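Local coordinates for protein pectinesterase A (Erwinia chrysanthemi, PDB 2NTB) that hydrolyses the methyl esters of pectin's galacturonosyl chain, releasing methanol in the first step of plant-tissue maceration and soft rot, at residues V174-G179 against L190-R195. Sequence-based numbering, arbitrary orientation.
Sequences VDFIFG and LVSRYR. With ADA (alpha-D-galactopyranuronic acid), chain C.
With chi1 at 69°, CG of Phe-176 lies between the backbone N and the carbonyl carbon, and from there the ring reaches the strand of Leu-190 to Ser-192. CZ lies 3.8 Å from the carbonyl O of Val-191, while Leu-190 CB and Ser-192 OG come to the ring edge near its plane, OG 4.2 Å from CE2. Ile-177 adds a second apolar point: its CD1 meets Leu-190 CD2 at 4.1 Å, the two side chains crossing at about a right angle. Ile-170, Leu-207 and Leu-220 from adjoining strands pack around this cluster, which fills the interior of the parallel beta-helix.

At the other end, Arg-195 is bent at chi3 (63°), and its NH1 approaches Val-174 CG2 at 3.5 Å, obliquely to the guanidinium plane. NH1 is hydrogen-bonded to Ser-204 O; NH2 is salt-bridged to Asp-197 and hydrogen-bonds the carboxylate of another galacturonic acid unit.

Between Val-174 and Phe-176 the chain turns a corner at Asp-175, the nucleophile, which itself does not touch 190-195. Its OD2 stands 2.6 Å from O6B of the bound galacturonic acid (ADA). Arg-243 holds OD1 by a salt bridge, consistent with OD2 being directed at ADA C6, 3.1 Å away, the carbon that carries the methyl ester in the substrate.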
ATOM      1  N   VAL A 174      -9.497  -2.722  -4.570  1.00  5.14           N
ATOM      2  CA  VAL A 174     -10.140  -1.559  -3.982  1.00  5.03           C
ATOM      3  C   VAL A 174      -9.229  -0.853  -2.975  1.00  5.26           C
ATOM      4  O   VAL A 174      -8.814  -1.452  -1.972  1.00  4.96           O
ATOM      5  CB  VAL A 174     -11.458  -1.954  -3.274  1.00  5.11           C
ATOM      6  CG1 VAL A 174     -11.976  -0.809  -2.423  1.00  5.18           C
ATOM      7  CG2 VAL A 174     -12.509  -2.387  -4.294  1.00  4.81           C
ATOM      8  N   ASP A 175      -8.948   0.424  -3.257  1.00  5.61           N
ATOM      9  CA  ASP A 175      -8.143   1.294  -2.390  1.00  5.56           C
ATOM     10  C   ASP A 175      -6.800   0.647  -2.039  1.00  5.84           C
ATOM     11  O   ASP A 175      -6.417   0.616  -0.860  1.00  6.04           O
ATOM     12  CB  ASP A 175      -8.903   1.603  -1.092  1.00  6.11           C
ATOM     13  CG  ASP A 175     -10.245   2.277  -1.327  1.00  5.39           C
ATOM     14  OD1 ASP A 175     -10.537   2.741  -2.440  1.00  5.39           O
ATOM     15  OD2 ASP A 175     -11.017   2.351  -0.360  1.00  6.71           O
ATOM     16  N   PHE A 176      -6.088   0.130  -3.042  1.00  5.20           N
ATOM     17  CA  PHE A 176      -4.922  -0.708  -2.736  1.00  5.09           C
ATOM     18  C   PHE A 176      -3.670   0.066  -2.317  1.00  4.80           C
ATOM     19  O   PHE A 176      -2.717  -0.521  -1.817  1.00  5.15           O
ATOM     20  CB  PHE A 176      -4.703  -1.867  -3.733  1.00  5.15           C
ATOM     21  CG  PHE A 176      -4.264  -1.455  -5.111  1.00  4.97           C
ATOM     22  CD1 PHE A 176      -2.912  -1.249  -5.389  1.00  4.83           C
ATOM     23  CD2 PHE A 176      -5.187  -1.375  -6.157  1.00  5.46           C
ATOM     24  CE1 PHE A 176      -2.490  -0.929  -6.680  1.00  5.53           C
ATOM     25  CE2 PHE A 176      -4.777  -1.054  -7.446  1.00  5.81           C
ATOM     26  CZ  PHE A 176      -3.424  -0.827  -7.709  1.00  6.32           C
ATOM     27  N   ILE A 177      -3.704   1.383  -2.496  1.00  5.09           N
ATOM     28  CA  ILE A 177      -2.753   2.284  -1.841  1.00  5.17           C
ATOM     29  C   ILE A 177      -3.604   3.300  -1.115  1.00  5.36           C
ATOM     30  O   ILE A 177      -4.350   4.060  -1.746  1.00  5.55           O
ATOM     31  CB  ILE A 177      -1.835   3.024  -2.832  1.00  5.26           C
ATOM     32  CG1 ILE A 177      -1.006   2.032  -3.653  1.00  5.58           C
ATOM     33  CG2 ILE A 177      -0.916   4.002  -2.063  1.00  5.25           C
ATOM     34  CD1 ILE A 177      -0.193   2.703  -4.774  1.00  5.85           C
ATOM     35  N   PHE A 178      -3.521   3.299   0.210  1.00  5.57           N
ATOM     36  CA  PHE A 178      -4.409   4.129   1.001  1.00  6.18           C
ATOM     37  C   PHE A 178      -3.757   4.626   2.282  1.00  6.35           C
ATOM     38  O   PHE A 178      -2.799   4.031   2.773  1.00  6.43           O
ATOM     39  CB  PHE A 178      -5.738   3.399   1.273  1.00  6.44           C
ATOM     40  CG  PHE A 178      -5.664   2.357   2.352  1.00  6.51           C
ATOM     41  CD1 PHE A 178      -5.040   1.135   2.127  1.00  6.50           C
ATOM     42  CD2 PHE A 178      -6.251   2.587   3.598  1.00  7.86           C
ATOM     43  CE1 PHE A 178      -4.990   0.169   3.127  1.00  6.72           C
ATOM     44  CE2 PHE A 178      -6.201   1.618   4.612  1.00  4.92           C
ATOM     45  CZ  PHE A 178      -5.576   0.413   4.373  1.00  7.56           C
ATOM     46  N   GLY A 179      -4.256   5.746   2.789  1.00  6.63           N
ATOM     47  CA  GLY A 179      -3.712   6.313   4.016  1.00  7.31           C
ATOM     48  C   GLY A 179      -3.297   7.766   3.914  1.00  7.61           C
ATOM     49  O   GLY A 179      -3.471   8.408   2.880  1.00  7.65           O
ATOM     50  N   LEU A 190       1.868  -0.631 -10.958  1.00  5.40           N
ATOM     51  CA  LEU A 190       0.661  -0.668 -10.132  1.00  5.00           C
ATOM     52  C   LEU A 190      -0.395  -1.460 -10.890  1.00  4.81           C
ATOM     53  O   LEU A 190      -0.888  -1.036 -11.934  1.00  4.63           O
ATOM     54  CB  LEU A 190       0.175   0.746  -9.773  1.00  5.20           C
ATOM     55  CG  LEU A 190       1.256   1.698  -9.225  1.00  5.13           C
ATOM     56  CD1 LEU A 190       0.699   3.104  -8.988  1.00  5.80           C
ATOM     57  CD2 LEU A 190       1.931   1.158  -7.949  1.00  6.52           C
ATOM     58  N   VAL A 191      -0.713  -2.625 -10.351  1.00  4.07           N
ATOM     59  CA  VAL A 191      -1.403  -3.659 -11.099  1.00  4.05           C
ATOM     60  C   VAL A 191      -2.838  -3.803 -10.605  1.00  3.69           C
ATOM     61  O   VAL A 191      -3.075  -4.231  -9.472  1.00  3.96           O
ATOM     62  CB  VAL A 191      -0.620  -5.005 -11.021  1.00  3.92           C
ATOM     63  CG1 VAL A 191      -1.300  -6.081 -11.850  1.00  5.10           C
ATOM     64  CG2 VAL A 191       0.835  -4.808 -11.478  1.00  3.65           C
ATOM     65  N   SER A 192      -3.789  -3.418 -11.456  1.00  3.94           N
ATOM     66  CA  SER A 192      -5.216  -3.519 -11.134  1.00  4.15           C
ATOM     67  C   SER A 192      -5.703  -4.929 -11.447  1.00  4.42           C
ATOM     68  O   SER A 192      -5.581  -5.396 -12.580  1.00  4.70           O
ATOM     69  CB  SER A 192      -6.037  -2.512 -11.945  1.00  3.80           C
ATOM     70  OG  SER A 192      -5.757  -1.178 -11.572  1.00  4.60           O
ATOM     71  N   ARG A 193      -6.312  -5.579 -10.465  1.00  4.56           N
ATOM     72  CA  ARG A 193      -6.612  -7.005 -10.595  1.00  5.09           C
ATOM     73  C   ARG A 193      -8.029  -7.301 -11.084  1.00  5.77           C
ATOM     74  O   ARG A 193      -8.947  -6.513 -10.882  1.00  5.92           O
ATOM     75  CB  ARG A 193      -6.305  -7.739  -9.287  1.00  5.21           C
ATOM     76  CG  ARG A 193      -4.882  -7.470  -8.766  1.00  3.96           C
ATOM     77  CD  ARG A 193      -4.596  -8.301  -7.524  1.00  4.19           C
ATOM     78  NE  ARG A 193      -4.326  -9.701  -7.869  1.00  5.30           N
ATOM     79  CZ  ARG A 193      -3.886 -10.622  -7.015  1.00  5.84           C
ATOM     80  NH1 ARG A 193      -3.653 -10.303  -5.748  1.00  6.48           N
ATOM     81  NH2 ARG A 193      -3.645 -11.863  -7.441  1.00  6.81           N
ATOM     82  N   TYR A 194      -8.188  -8.455 -11.733  1.00  6.55           N
ATOM     83  CA  TYR A 194      -9.498  -8.886 -12.218  1.00  7.04           C
ATOM     84  C   TYR A 194     -10.486  -9.158 -11.074  1.00  7.76           C
ATOM     85  O   TYR A 194     -10.120  -9.746 -10.051  1.00  7.40           O
ATOM     86  CB  TYR A 194      -9.342 -10.131 -13.094  1.00  7.92           C
ATOM     87  CG  TYR A 194     -10.658 -10.721 -13.540  1.00  8.53           C
ATOM     88  CD1 TYR A 194     -11.431 -10.085 -14.512  1.00 10.39           C
ATOM     89  CD2 TYR A 194     -11.136 -11.906 -12.983  1.00  8.69           C
ATOM     90  CE1 TYR A 194     -12.643 -10.613 -14.925  1.00 10.75           C
ATOM     91  CE2 TYR A 194     -12.349 -12.442 -13.388  1.00 10.54           C
ATOM     92  CZ  TYR A 194     -13.095 -11.786 -14.358  1.00 10.60           C
ATOM     93  OH  TYR A 194     -14.297 -12.305 -14.768  1.00 12.09           O
ATOM     94  N   ARG A 195     -11.735  -8.728 -11.257  1.00  7.94           N
ATOM     95  CA  ARG A 195     -12.790  -9.046 -10.300  1.00  8.92           C
ATOM     96  C   ARG A 195     -13.971  -9.843 -10.854  1.00  8.81           C
ATOM     97  O   ARG A 195     -14.842  -9.312 -11.538  1.00  8.33           O
ATOM     98  CB  ARG A 195     -13.217  -7.814  -9.536  1.00  9.21           C
ATOM     99  CG  ARG A 195     -12.243  -7.621  -8.383  1.00 10.42           C
ATOM    100  CD  ARG A 195     -12.678  -6.623  -7.407  1.00 10.73           C
ATOM    101  NE  ARG A 195     -13.909  -6.958  -6.707  1.00  9.45           N
ATOM    102  CZ  ARG A 195     -14.619  -6.028  -6.089  1.00  8.59           C
ATOM    103  NH1 ARG A 195     -14.196  -4.770  -6.155  1.00  9.65           N
ATOM    104  NH2 ARG A 195     -15.744  -6.329  -5.446  1.00  6.76           N
TER
HETATM  105  C1  ADA C   3     -15.122  -0.175   2.854  1.00 17.90           C
HETATM  106  C2  ADA C   3     -15.488   0.927   3.844  1.00 17.23           C
HETATM  107  C3  ADA C   3     -14.751   2.222   3.481  1.00 17.48           C
HETATM  108  C4  ADA C   3     -13.245   1.957   3.357  1.00 17.44           C
HETATM  109  C5  ADA C   3     -13.017   0.877   2.293  1.00 17.50           C
HETATM  110  C6  ADA C   3     -11.567   0.535   2.067  1.00 17.77           C
HETATM  111  O2  ADA C   3     -16.907   1.118   3.799  1.00 17.43           O
HETATM  112  O3  ADA C   3     -15.028   3.267   4.424  1.00 18.65           O
HETATM  113  O4  ADA C   3     -12.744   1.466   4.602  1.00 17.49           O
HETATM  114  O5  ADA C   3     -13.699  -0.312   2.722  1.00 16.77           O
HETATM  115  O6B ADA C   3     -10.698   1.444   2.041  1.00 16.00           O
HETATM  116  O6A ADA C   3     -11.292  -0.676   1.902  1.00 17.11           O